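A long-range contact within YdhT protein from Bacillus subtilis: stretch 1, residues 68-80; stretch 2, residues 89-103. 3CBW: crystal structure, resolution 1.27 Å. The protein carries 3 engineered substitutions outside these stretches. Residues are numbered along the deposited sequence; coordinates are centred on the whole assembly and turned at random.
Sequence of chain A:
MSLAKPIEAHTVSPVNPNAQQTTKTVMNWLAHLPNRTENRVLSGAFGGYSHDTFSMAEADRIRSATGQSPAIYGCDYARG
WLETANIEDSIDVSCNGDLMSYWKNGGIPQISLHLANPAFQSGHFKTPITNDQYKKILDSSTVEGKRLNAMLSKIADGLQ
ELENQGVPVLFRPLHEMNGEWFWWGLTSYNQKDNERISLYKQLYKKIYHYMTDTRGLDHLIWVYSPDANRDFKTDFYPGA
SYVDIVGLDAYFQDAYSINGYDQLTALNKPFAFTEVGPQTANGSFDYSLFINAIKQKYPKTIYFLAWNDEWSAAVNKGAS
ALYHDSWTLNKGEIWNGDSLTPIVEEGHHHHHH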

# COMPACT_ATOMS: atom_id res chain seq x y z
N GLN A 68 9.72 2.50 20.03
CA GLN A 68 8.45 2.01 19.51
C GLN A 68 8.68 1.36 18.16
O GLN A 68 9.67 1.64 17.49
CB GLN A 68 7.48 3.17 19.33
CG GLN A 68 7.13 3.90 20.63
CD GLN A 68 6.26 3.07 21.54
OE1 GLN A 68 5.29 2.43 21.11
NE2 GLN A 68 6.59 3.08 22.83
N SER A 69 7.75 0.50 17.75
CA SER A 69 7.82 -0.14 16.44
C SER A 69 6.64 0.30 15.57
O SER A 69 5.56 0.57 16.09
CB SER A 69 7.80 -1.66 16.57
OG SER A 69 8.90 -2.12 17.34
N PRO A 70 6.83 0.33 14.23
CA PRO A 70 5.71 0.72 13.37
C PRO A 70 4.53 -0.25 13.50
O PRO A 70 4.74 -1.48 13.58
CB PRO A 70 6.30 0.66 11.96
CG PRO A 70 7.53 -0.19 12.06
CD PRO A 70 8.05 0.03 13.46
N ALA A 71 3.32 0.27 13.54
CA ALA A 71 2.14 -0.59 13.55
C ALA A 71 2.02 -1.44 12.28
O ALA A 71 1.65 -2.61 12.35
CB ALA A 71 0.87 0.21 13.79
N ILE A 72 2.34 -0.84 11.13
CA ILE A 72 2.27 -1.51 9.85
C ILE A 72 3.67 -1.77 9.31
O ILE A 72 4.55 -0.90 9.39
CB ILE A 72 1.48 -0.63 8.85
CG1 ILE A 72 0.04 -0.48 9.33
CG2 ILE A 72 1.55 -1.22 7.43
CD1 ILE A 72 -0.71 0.63 8.64
N TYR A 73 3.89 -2.99 8.80
CA TYR A 73 5.18 -3.32 8.20
C TYR A 73 4.95 -3.81 6.79
O TYR A 73 4.12 -4.70 6.56
CB TYR A 73 5.94 -4.34 9.03
CG TYR A 73 7.44 -4.23 8.89
CD1 TYR A 73 8.10 -3.05 9.20
CD2 TYR A 73 8.21 -5.33 8.50
CE1 TYR A 73 9.49 -2.94 9.09
CE2 TYR A 73 9.61 -5.23 8.40
CZ TYR A 73 10.23 -4.04 8.71
OH TYR A 73 11.61 -3.93 8.64
N GLY A 74 5.67 -3.21 5.84
CA GLY A 74 5.45 -3.50 4.44
C GLY A 74 6.49 -4.40 3.82
O GLY A 74 7.68 -4.34 4.17
N CYS A 75 6.04 -5.21 2.86
CA CYS A 75 6.94 -5.97 1.98
C CYS A 75 6.47 -5.80 0.55
O CYS A 75 5.28 -5.59 0.30
CB CYS A 75 6.94 -7.46 2.36
SG CYS A 75 7.72 -8.64 1.12
N ASP A 76 7.39 -5.90 -0.39
CA ASP A 76 7.01 -5.91 -1.80
C ASP A 76 7.52 -7.21 -2.40
O ASP A 76 8.70 -7.53 -2.32
CB ASP A 76 7.58 -4.67 -2.50
CG ASP A 76 6.99 -4.45 -3.88
OD1 ASP A 76 7.10 -5.35 -4.75
OD2 ASP A 76 6.46 -3.33 -4.10
N TYR A 77 6.60 -7.99 -2.95
CA TYR A 77 6.94 -9.29 -3.51
C TYR A 77 7.68 -9.20 -4.85
O TYR A 77 8.30 -10.19 -5.28
CB TYR A 77 5.67 -10.06 -3.82
CG TYR A 77 4.88 -10.73 -2.71
CD1 TYR A 77 5.41 -11.00 -1.44
CD2 TYR A 77 3.60 -11.19 -2.99
CE1 TYR A 77 4.65 -11.68 -0.47
CE2 TYR A 77 2.85 -11.88 -2.05
CZ TYR A 77 3.37 -12.13 -0.80
OH TYR A 77 2.60 -12.84 0.09
N ALA A 78 7.56 -8.07 -5.55
CA ALA A 78 7.92 -8.05 -6.97
C ALA A 78 9.14 -7.19 -7.25
O ALA A 78 9.12 -5.98 -7.03
CB ALA A 78 6.73 -7.62 -7.81
N ARG A 79 10.19 -7.85 -7.74
CA ARG A 79 11.42 -7.18 -8.09
C ARG A 79 11.42 -6.98 -9.61
O ARG A 79 12.15 -7.64 -10.35
CB ARG A 79 12.63 -8.00 -7.62
CG ARG A 79 12.78 -8.13 -6.07
CD ARG A 79 11.89 -9.22 -5.40
NE ARG A 79 11.97 -10.47 -6.15
CZ ARG A 79 12.90 -11.41 -5.99
NH1 ARG A 79 13.82 -11.32 -5.03
NH2 ARG A 79 12.89 -12.47 -6.79
N GLY A 80 10.60 -6.03 -10.06
CA GLY A 80 10.24 -5.93 -11.48
C GLY A 80 11.30 -5.40 -12.42
O GLY A 80 11.07 -5.33 -13.63
N ASP A 89 9.62 -15.20 -12.06
CA ASP A 89 10.80 -15.29 -11.19
C ASP A 89 11.05 -13.97 -10.45
O ASP A 89 11.75 -13.94 -9.43
CB ASP A 89 12.05 -15.66 -12.00
CG ASP A 89 11.96 -17.02 -12.66
OD1 ASP A 89 11.09 -17.83 -12.31
OD2 ASP A 89 12.80 -17.26 -13.57
N SER A 90 10.50 -12.87 -10.98
CA SER A 90 10.55 -11.58 -10.32
C SER A 90 9.79 -11.55 -8.99
O SER A 90 10.03 -10.68 -8.18
CB SER A 90 10.01 -10.49 -11.26
OG SER A 90 8.63 -10.66 -11.52
N ILE A 91 8.86 -12.48 -8.80
CA ILE A 91 8.06 -12.55 -7.58
C ILE A 91 8.74 -13.46 -6.56
O ILE A 91 9.11 -14.59 -6.89
CB ILE A 91 6.65 -13.12 -7.90
CG1 ILE A 91 5.94 -12.33 -9.00
CG2 ILE A 91 5.81 -13.26 -6.63
CD1 ILE A 91 5.61 -10.90 -8.63
N ASP A 92 8.88 -12.98 -5.33
CA ASP A 92 9.37 -13.78 -4.21
C ASP A 92 8.47 -13.50 -3.01
O ASP A 92 8.14 -12.35 -2.76
CB ASP A 92 10.83 -13.42 -3.90
CG ASP A 92 11.45 -14.29 -2.80
OD1 ASP A 92 12.25 -15.20 -3.14
OD2 ASP A 92 11.15 -14.07 -1.61
N VAL A 93 8.09 -14.54 -2.27
CA VAL A 93 7.13 -14.39 -1.18
C VAL A 93 7.71 -14.80 0.18
O VAL A 93 6.97 -14.95 1.16
CB VAL A 93 5.80 -15.12 -1.46
CG1 VAL A 93 5.22 -14.68 -2.79
CG2 VAL A 93 5.98 -16.65 -1.44
N SER A 94 9.03 -14.94 0.26
CA SER A 94 9.68 -15.41 1.48
C SER A 94 9.53 -14.48 2.69
O SER A 94 9.78 -14.91 3.82
CB SER A 94 11.16 -15.73 1.23
OG SER A 94 11.90 -14.57 0.91
N CYS A 95 9.15 -13.22 2.46
CA CYS A 95 8.88 -12.29 3.56
C CYS A 95 7.63 -12.67 4.36
O CYS A 95 7.39 -12.13 5.42
CB CYS A 95 8.74 -10.86 3.03
SG CYS A 95 7.32 -10.60 1.89
N ASN A 96 6.83 -13.61 3.84
CA ASN A 96 5.57 -14.00 4.47
C ASN A 96 5.68 -14.34 5.95
O ASN A 96 4.86 -13.91 6.74
CB ASN A 96 4.94 -15.18 3.76
CG ASN A 96 4.10 -14.77 2.56
OD1 ASN A 96 3.86 -13.59 2.32
ND2 ASN A 96 3.63 -15.76 1.82
N GLY A 97 6.67 -15.15 6.32
CA GLY A 97 6.83 -15.55 7.72
C GLY A 97 6.87 -14.34 8.65
O GLY A 97 6.17 -14.29 9.66
N ASP A 98 7.69 -13.35 8.29
CA ASP A 98 7.82 -12.12 9.07
C ASP A 98 6.53 -11.31 9.10
O ASP A 98 6.21 -10.69 10.12
CB ASP A 98 8.98 -11.28 8.55
CG ASP A 98 10.33 -11.83 8.99
OD1 ASP A 98 10.41 -12.53 10.02
OD2 ASP A 98 11.33 -11.56 8.29
N LEU A 99 5.79 -11.32 8.00
CA LEU A 99 4.51 -10.61 7.97
C LEU A 99 3.49 -11.25 8.91
O LEU A 99 2.77 -10.56 9.63
CB LEU A 99 3.97 -10.55 6.55
CG LEU A 99 4.80 -9.83 5.49
CD1 LEU A 99 4.08 -9.84 4.16
CD2 LEU A 99 5.16 -8.40 5.89
N MET A 100 3.42 -12.58 8.88
CA MET A 100 2.53 -13.31 9.78
C MET A 100 2.91 -13.08 11.24
O MET A 100 2.05 -12.85 12.09
CB MET A 100 2.55 -14.80 9.45
CG MET A 100 2.07 -15.12 8.03
SD MET A 100 2.07 -16.88 7.55
CE MET A 100 2.98 -17.54 8.96
N SER A 101 4.21 -13.10 11.52
CA SER A 101 4.69 -12.86 12.87
C SER A 101 4.38 -11.44 13.32
O SER A 101 4.09 -11.20 14.49
CB SER A 101 6.19 -13.10 12.95
OG SER A 101 6.51 -14.45 12.66
N TYR A 102 4.42 -10.50 12.37
CA TYR A 102 4.13 -9.11 12.71
C TYR A 102 2.70 -8.96 13.19
O TYR A 102 2.45 -8.28 14.20
CB TYR A 102 4.41 -8.16 11.53
CG TYR A 102 4.98 -6.83 11.99
CD1 TYR A 102 4.18 -5.70 12.12
CD2 TYR A 102 6.33 -6.72 12.32
CE1 TYR A 102 4.70 -4.50 12.57
CE2 TYR A 102 6.87 -5.51 12.75
CZ TYR A 102 6.05 -4.41 12.87
OH TYR A 102 6.60 -3.23 13.33
N TRP A 103 1.77 -9.62 12.50
CA TRP A 103 0.37 -9.67 12.93
C TRP A 103 0.22 -10.33 14.30
O TRP A 103 -0.46 -9.80 15.20
CB TRP A 103 -0.49 -10.40 11.90
CG TRP A 103 -1.87 -10.72 12.40
CD1 TRP A 103 -2.32 -11.94 12.81
CD2 TRP A 103 -2.94 -9.80 12.60
NE1 TRP A 103 -3.62 -11.85 13.23
CE2 TRP A 103 -4.03 -10.54 13.11
CE3 TRP A 103 -3.10 -8.43 12.38
CZ2 TRP A 103 -5.24 -9.95 13.42
CZ3 TRP A 103 -4.32 -7.85 12.68
CH2 TRP A 103 -5.38 -8.61 13.20

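Stretch 2 runs back along stretch 1, first as the tail of a 3-10 segment and a short connecting loop beside Tyr77 to Arg79, then as a helix beside the strand's beginning. The axes of strand 72-79 and helix 96-103 are nearly antiparallel, at 169°, and come within 9.4 Å.

The walk begins with two backbone carbonyls that serve one arginine. Asp89 O accepts a hydrogen bond from Arg79 NH2 at 3.2 Å. Ser90 O takes two from the same residue, Arg79 N at 2.9 Å and Arg79 NE at 2.8 Å, so the side chain folds back to share the acceptor its own backbone uses. Both oxygens lie near the guanidinium plane, where N-H groups can point at them.

Ile91 sits in the middle of a single beta bridge with Ala78, their CA atoms 4.5 Å apart. Its CA-to-CB bond points away from the strand, yet the side chain bends back until Ile91 CD1 lies 3.6 Å from Ala78 CB. The bridge closes on the next residue, where Asp92 N donates to Tyr77 O at 2.9 Å. The Asp92 side chain makes no salt bridge with Arg79. Asp92 CB instead lies over one face of the guanidinium, 3.6 Å from Arg79 CZ, while Asp92 OD2 is held by the backbone N and hydroxyl of Ser94.

Val93 opens a type I turn that ends at Asn96 and redirects the chain into the helix. Val93 CG1 stands over one face of the Tyr77 ring, 3.6 Å from the centroid and only 5° off the normal, a well-centred CH-pi contact. Cys95 points toward the strand and forms a disulfide with Cys75, SG to SG 2.1 Å, with chi3 at -87°, close to the relaxed value for such a bond. The Cys95 sulfur, SG, also lies at the edge of the Tyr77 ring, 3.7 Å from Tyr77 CE1. Tyr77 OH donates to Asn96 OD1 at 2.7 Å, fixing the polar end of a ring whose face is packed against valine.

One helical turn on, Leu99 fills space beside the disulfide, Leu99 CD2 lying 4.1 Å from Cys75 CB. Tyr102 then reaches the start of stretch 1. Tyr73 CB sits over the Tyr102 ring, 3.7 Å from its centroid, while the two aromatic rings lie near parallel but slid apart. At the far end of its ring, Tyr102 OH donates to Pro70 O at 2.6 Å. The hydroxyls of Tyr77 and Tyr102 each tie a packed ring to an oxygen acceptor across the contact.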